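Local coordinates for protein homoserine O-acetyltransferase (Pseudomonas veronii, PDB 5EFZ) that hydrolyses ethyl acetate and other short acetate esters as a homodimeric alpha/beta-hydrolase-fold esterase, serving the bacterial breakdown of short-chain methyl ketones such as 2-butanone, at residues P260-P263 against N264-L267; M269-K272 against W273-D277. All coordinates share one frame; numbering follows the deposited sequence.

Contact 1: P260-P263 against N264-L267; sequences PMDP and NNLL. With EDO (1,2-ethanediol), chain L.
D262 caps the N terminus of helix 263-274: its carboxylate folds over the first turn and accepts from the backbone of N265, the classical N-cap bond, with P263 as the first residue of the helix proper. CG of D262 stands anti to the backbone N (chi1 -179°), which swings OD2 back over the turn to 3.0 Å from N265 N. The amide comes to OD2 on the anti side of the carboxylate, 33° out of its plane. OD1 is held separately by Y206 OH, so both carboxylate oxygens are engaged. The negative group would also be expected to interact favourably with the dipole of the helix start.

Two backbone bonds wind the first turn, L266 N to D262 O at 3.1 Å and L267 N to P263 O at 3.0 Å. P263, having no amide hydrogen to offer, suits this first helical position.

Apolar contact is slight. The extended M261 chain crosses the L266 side chain at about a right angle, SD lying 4.1 Å from L266 CD2. I195 of helix 182-196 packs against both P263 and L266.

A water bridges the cap residue and the first turn, donating to D262 OD2 and accepting from N264 ND2, which also binds G204 O. Separately, a 1,2-ethanediol, probably from the crystallisation liquor, donates from its O1 to N264 O at 3.1 Å.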
ATOM      1  N   PRO A 260      22.390  -3.423   4.798  1.00 21.99           N
ATOM      2  CA  PRO A 260      23.543  -4.331   4.665  1.00 22.01           C
ATOM      3  C   PRO A 260      23.221  -5.654   3.971  1.00 22.36           C
ATOM      4  O   PRO A 260      24.099  -6.542   3.950  1.00 23.29           O
ATOM      5  CB  PRO A 260      23.934  -4.596   6.123  1.00 25.39           C
ATOM      6  CG  PRO A 260      22.581  -4.623   6.820  1.00 25.66           C
ATOM      7  CD  PRO A 260      21.757  -3.541   6.135  1.00 24.12           C
ATOM      8  N   MET A 261      22.005  -5.796   3.439  1.00 22.28           N
ATOM      9  CA  MET A 261      21.532  -7.103   2.965  1.00 21.99           C
ATOM     10  C   MET A 261      21.924  -7.340   1.514  1.00 20.89           C
ATOM     11  O   MET A 261      22.272  -6.407   0.801  1.00 17.58           O
ATOM     12  CB  MET A 261      20.020  -7.228   3.131  1.00 20.63           C
ATOM     13  CG  MET A 261      19.589  -7.150   4.621  1.00 20.31           C
ATOM     14  SD  MET A 261      17.866  -7.591   4.791  1.00 21.15           S
ATOM     15  CE  MET A 261      17.678  -7.548   6.586  1.00 17.25           C
ATOM     16  N   ASP A 262      21.892  -8.601   1.094  1.00 19.11           N
ATOM     17  CA  ASP A 262      22.363  -8.944  -0.243  1.00 18.22           C
ATOM     18  C   ASP A 262      21.207  -8.946  -1.249  1.00 16.47           C
ATOM     19  O   ASP A 262      20.246  -9.673  -1.069  1.00 19.93           O
ATOM     20  CB  ASP A 262      23.015 -10.321  -0.238  1.00 18.64           C
ATOM     21  CG  ASP A 262      23.533 -10.702  -1.613  1.00 23.04           C
ATOM     22  OD1 ASP A 262      24.474 -10.008  -2.086  1.00 22.30           O
ATOM     23  OD2 ASP A 262      23.012 -11.693  -2.195  1.00 22.58           O
ATOM     24  N   PRO A 263      21.308  -8.144  -2.314  1.00 18.51           N
ATOM     25  CA  PRO A 263      20.210  -8.071  -3.291  1.00 17.04           C
ATOM     26  C   PRO A 263      19.839  -9.442  -3.887  1.00 17.73           C
ATOM     27  O   PRO A 263      18.640  -9.735  -3.970  1.00 16.17           O
ATOM     28  CB  PRO A 263      20.772  -7.131  -4.380  1.00 18.51           C
ATOM     29  CG  PRO A 263      21.719  -6.222  -3.650  1.00 20.85           C
ATOM     30  CD  PRO A 263      22.324  -7.090  -2.527  1.00 20.50           C
ATOM     31  N   ASN A 264      20.820 -10.272  -4.257  1.00 18.43           N
ATOM     32  CA  ASN A 264      20.470 -11.578  -4.833  1.00 19.42           C
ATOM     33  C   ASN A 264      19.691 -12.432  -3.823  1.00 19.24           C
ATOM     34  O   ASN A 264      18.697 -13.076  -4.185  1.00 17.82           O
ATOM     35  CB  ASN A 264      21.701 -12.338  -5.308  1.00 17.62           C
ATOM     36  CG  ASN A 264      22.277 -11.743  -6.593  1.00 21.24           C
ATOM     37  OD1 ASN A 264      21.538 -11.196  -7.423  1.00 23.23           O
ATOM     38  ND2 ASN A 264      23.583 -11.802  -6.726  1.00 21.13           N
ATOM     39  N   ASN A 265      20.119 -12.451  -2.565  1.00 18.06           N
ATOM     40  CA  ASN A 265      19.325 -13.197  -1.553  1.00 17.66           C
ATOM     41  C   ASN A 265      17.882 -12.673  -1.375  1.00 17.50           C
ATOM     42  O   ASN A 265      16.909 -13.451  -1.240  1.00 16.45           O
ATOM     43  CB  ASN A 265      20.027 -13.175  -0.189  1.00 17.16           C
ATOM     44  CG  ASN A 265      21.316 -13.960  -0.174  1.00 19.33           C
ATOM     45  OD1 ASN A 265      21.619 -14.758  -1.091  1.00 18.69           O
ATOM     46  ND2 ASN A 265      22.126 -13.716   0.868  1.00 19.78           N
ATOM     47  N   LEU A 266      17.707 -11.360  -1.350  1.00 16.94           N
ATOM     48  CA  LEU A 266      16.362 -10.811  -1.239  1.00 17.22           C
ATOM     49  C   LEU A 266      15.488 -11.252  -2.435  1.00 18.70           C
ATOM     50  O   LEU A 266      14.299 -11.572  -2.261  1.00 18.51           O
ATOM     51  CB  LEU A 266      16.404  -9.265  -1.150  1.00 17.66           C
ATOM     52  CG  LEU A 266      17.079  -8.727   0.117  1.00 19.48           C
ATOM     53  CD1 LEU A 266      17.117  -7.190   0.084  1.00 19.39           C
ATOM     54  CD2 LEU A 266      16.311  -9.195   1.360  1.00 19.59           C
ATOM     55  N   LEU A 267      16.064 -11.268  -3.630  1.00 15.78           N
ATOM     56  CA  LEU A 267      15.303 -11.667  -4.827  1.00 16.07           C
ATOM     57  C   LEU A 267      14.935 -13.160  -4.762  1.00 18.15           C
ATOM     58  O   LEU A 267      13.844 -13.562  -5.194  1.00 18.26           O
ATOM     59  CB  LEU A 267      16.106 -11.372  -6.109  1.00 17.05           C
ATOM     60  CG  LEU A 267      16.399  -9.882  -6.389  1.00 21.56           C
ATOM     61  CD1 LEU A 267      17.099  -9.752  -7.754  1.00 24.18           C
ATOM     62  CD2 LEU A 267      15.151  -9.036  -6.363  1.00 22.87           C
TER
HETATM   63  C1  EDO L 406      19.701 -15.078  -7.260  1.00 42.28           C
HETATM   64  O1  EDO L 406      18.440 -14.406  -7.000  1.00 41.83           O
HETATM   65  C2  EDO L 406      19.684 -16.035  -8.464  1.00 40.29           C
HETATM   66  O2  EDO L 406      18.386 -16.478  -8.911  1.00 37.24           O
HETATM   67  O   HOH W   1      24.872 -12.853  -4.072  1.00 24.15           O

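Contact 2: M269-K272 against W273-D277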
ATOM      1  N   MET A 269      14.279 -14.840  -2.002  1.00 14.23           N
ATOM      2  CA  MET A 269      13.181 -14.967  -1.050  1.00 16.01           C
ATOM      3  C   MET A 269      11.919 -14.345  -1.620  1.00 13.18           C
ATOM      4  O   MET A 269      10.838 -14.875  -1.438  1.00 14.96           O
ATOM      5  CB  MET A 269      13.580 -14.341   0.297  1.00 13.83           C
ATOM      6  CG  MET A 269      14.622 -15.226   1.069  1.00 15.22           C
ATOM      7  SD  MET A 269      15.147 -14.422   2.617  1.00 17.77           S
ATOM      8  CE  MET A 269      16.278 -13.161   1.992  1.00 13.92           C
ATOM      9  N   ALA A 270      12.057 -13.221  -2.327  1.00 14.49           N
ATOM     10  CA  ALA A 270      10.918 -12.597  -2.979  1.00 13.96           C
ATOM     11  C   ALA A 270      10.250 -13.510  -4.035  1.00 15.57           C
ATOM     12  O   ALA A 270       9.009 -13.595  -4.095  1.00 15.68           O
ATOM     13  CB  ALA A 270      11.356 -11.235  -3.634  1.00 12.79           C
ATOM     14  N   TRP A 271      11.049 -14.165  -4.879  1.00 15.24           N
ATOM     15  CA  TRP A 271      10.498 -15.065  -5.910  1.00 15.11           C
ATOM     16  C   TRP A 271       9.705 -16.179  -5.227  1.00 17.00           C
ATOM     17  O   TRP A 271       8.628 -16.596  -5.673  1.00 15.78           O
ATOM     18  CB  TRP A 271      11.634 -15.676  -6.767  1.00 15.90           C
ATOM     19  CG  TRP A 271      11.174 -16.479  -7.980  1.00 17.78           C
ATOM     20  CD1 TRP A 271      11.081 -16.031  -9.287  1.00 23.82           C
ATOM     21  CD2 TRP A 271      10.808 -17.858  -8.003  1.00 19.05           C
ATOM     22  NE1 TRP A 271      10.658 -17.058 -10.104  1.00 22.80           N
ATOM     23  CE2 TRP A 271      10.484 -18.188  -9.337  1.00 22.46           C
ATOM     24  CE3 TRP A 271      10.721 -18.856  -7.016  1.00 19.01           C
ATOM     25  CZ2 TRP A 271      10.061 -19.461  -9.709  1.00 24.15           C
ATOM     26  CZ3 TRP A 271      10.287 -20.128  -7.383  1.00 20.86           C
ATOM     27  CH2 TRP A 271       9.976 -20.421  -8.719  1.00 22.79           C
ATOM     28  N   LYS A 272      10.276 -16.665  -4.137  1.00 15.66           N
ATOM     29  CA  LYS A 272       9.699 -17.777  -3.391  1.00 17.64           C
ATOM     30  C   LYS A 272       8.353 -17.338  -2.785  1.00 17.09           C
ATOM     31  O   LYS A 272       7.339 -18.035  -2.879  1.00 17.50           O
ATOM     32  CB  LYS A 272      10.661 -18.221  -2.291  1.00 14.86           C
ATOM     33  CG  LYS A 272      10.176 -19.431  -1.490  1.00 15.79           C
ATOM     34  CD  LYS A 272      11.061 -19.667  -0.246  1.00 17.31           C
ATOM     35  CE  LYS A 272      12.561 -19.726  -0.564  1.00 20.33           C
ATOM     36  NZ  LYS A 272      13.257 -20.114   0.730  1.00 19.07           N
ATOM     37  N   TRP A 273       8.403 -16.195  -2.111  1.00 14.25           N
ATOM     38  CA  TRP A 273       7.231 -15.594  -1.473  1.00 17.14           C
ATOM     39  C   TRP A 273       6.096 -15.432  -2.489  1.00 16.13           C
ATOM     40  O   TRP A 273       4.940 -15.778  -2.211  1.00 15.66           O
ATOM     41  CB  TRP A 273       7.665 -14.246  -0.859  1.00 16.83           C
ATOM     42  CG  TRP A 273       6.609 -13.260  -0.383  1.00 18.93           C
ATOM     43  CD1 TRP A 273       5.270 -13.472  -0.132  1.00 19.15           C
ATOM     44  CD2 TRP A 273       6.855 -11.870  -0.123  1.00 17.29           C
ATOM     45  NE1 TRP A 273       4.675 -12.265   0.267  1.00 18.65           N
ATOM     46  CE2 TRP A 273       5.636 -11.282   0.282  1.00 19.47           C
ATOM     47  CE3 TRP A 273       7.998 -11.068  -0.211  1.00 16.92           C
ATOM     48  CZ2 TRP A 273       5.531  -9.912   0.607  1.00 18.74           C
ATOM     49  CZ3 TRP A 273       7.891  -9.704   0.104  1.00 20.10           C
ATOM     50  CH2 TRP A 273       6.667  -9.151   0.512  1.00 19.47           C
ATOM     51  N   GLN A 274       6.414 -14.902  -3.669  1.00 17.25           N
ATOM     52  CA  GLN A 274       5.391 -14.703  -4.703  1.00 15.06           C
ATOM     53  C   GLN A 274       4.595 -15.957  -5.061  1.00 17.40           C
ATOM     54  O   GLN A 274       3.450 -15.878  -5.510  1.00 17.89           O
ATOM     55  CB  GLN A 274       6.051 -14.201  -5.995  1.00 16.68           C
ATOM     56  CG  GLN A 274       6.423 -12.734  -5.961  1.00 17.30           C
ATOM     57  CD  GLN A 274       6.986 -12.270  -7.293  1.00 20.50           C
ATOM     58  OE1 GLN A 274       7.876 -12.922  -7.861  1.00 21.16           O
ATOM     59  NE2 GLN A 274       6.461 -11.149  -7.819  1.00 17.00           N
ATOM     60  N   ARG A 275       5.236 -17.107  -4.920  1.00 15.59           N
ATOM     61  CA  ARG A 275       4.678 -18.354  -5.468  1.00 15.90           C
ATOM     62  C   ARG A 275       4.209 -19.358  -4.429  1.00 17.72           C
ATOM     63  O   ARG A 275       3.811 -20.465  -4.791  1.00 18.95           O
ATOM     64  CB  ARG A 275       5.719 -18.993  -6.384  1.00 16.69           C
ATOM     65  CG  ARG A 275       5.760 -18.291  -7.756  1.00 20.34           C
ATOM     66  CD  ARG A 275       7.082 -18.451  -8.458  1.00 20.68           C
ATOM     67  NE  ARG A 275       7.095 -17.612  -9.668  1.00 20.46           N
ATOM     68  CZ  ARG A 275       7.422 -16.319  -9.667  1.00 21.90           C
ATOM     69  NH1 ARG A 275       7.787 -15.710  -8.539  1.00 21.98           N
ATOM     70  NH2 ARG A 275       7.369 -15.626 -10.794  1.00 24.83           N
ATOM     71  N   GLY A 276       4.214 -18.962  -3.155  1.00 16.48           N
ATOM     72  CA  GLY A 276       3.697 -19.849  -2.097  1.00 19.37           C
ATOM     73  C   GLY A 276       2.278 -20.305  -2.461  1.00 21.80           C
ATOM     74  O   GLY A 276       1.404 -19.479  -2.694  1.00 22.23           O
ATOM     75  N   ASP A 277       2.054 -21.615  -2.537  1.00 21.47           N
ATOM     76  CA  ASP A 277       0.791 -22.150  -3.031  1.00 19.31           C
ATOM     77  C   ASP A 277       0.651 -23.635  -2.663  1.00 18.93           C
ATOM     78  O   ASP A 277       1.172 -24.496  -3.361  1.00 20.02           O
ATOM     79  CB  ASP A 277       0.688 -21.962  -4.560  1.00 20.67           C
ATOM     80  CG  ASP A 277      -0.589 -22.536  -5.132  1.00 24.90           C
ATOM     81  OD1 ASP A 277      -1.502 -22.933  -4.361  1.00 25.48           O
ATOM     82  OD2 ASP A 277      -0.685 -22.603  -6.370  1.00 26.88           O
TER
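W273 opens the last turn of helix 263-274 by donating its backbone N to M269 O at 2.9 Å. Its indole, with CG anti to the backbone N (chi1 167°), leads away from the preceding turn toward the catalytic centre. There NE1 bonds D184 OD2, the ring meets Y68, and the side chain lies about 5 Å from that of the inferred nucleophile S151.

Q274 continues the helical pattern, its N bonded to A270 O at 2.9 Å, while its CG packs 3.3 Å from the same carbonyl oxygen. Both polar atoms of the amide end are bonded, NE2 to F185 O and OE1 to R275 NH1.

R275 then departs from that pattern. Its N donates to K272 O, three residues back, from above the carbonyl plane, and its side chain doubles back over W271. The guanidinium lies flat on the indole, planes 2° apart, with CZ 3.6 Å from the centroid of the five-membered ring in a cation-pi stack. CD sits over the six-membered ring, 3.4 Å from its centroid, as a CH-pi contact. NH1 meets W271 O at 3.1 Å on a carbonyl lone pair and Q274 OE1 at 2.9 Å, both close to the guanidinium plane.

G276 N gives a weak bond to W273 O. With one face on the indole and NH1 fixed by two oxygens, the R275 guanidinium is restrained in both tilt and rotation, and its positive charge probably polarises the W271 carbonyl it bonds.

In the fold
Running from the N terminus, the chain leaves helix 246-258 and enters contact 1, where the connecting loop turns into the start of helix 263-274. Contact 2 follows toward the other end of that helix, their centres about 15 Å apart. The two are in series, neither nesting nor crossing, and each closes a short turn of local chain. Helix 182-196 touches both, through I195 at contact 1 and T188 at contact 2. Contact 1 lies away from the annotated sites; contact 2 borders helix 152-163, which follows S151. Helix 263-274 thus runs from the loop after helix 246-258 to the neighbourhood of the inferred S151-H334-D305 triad.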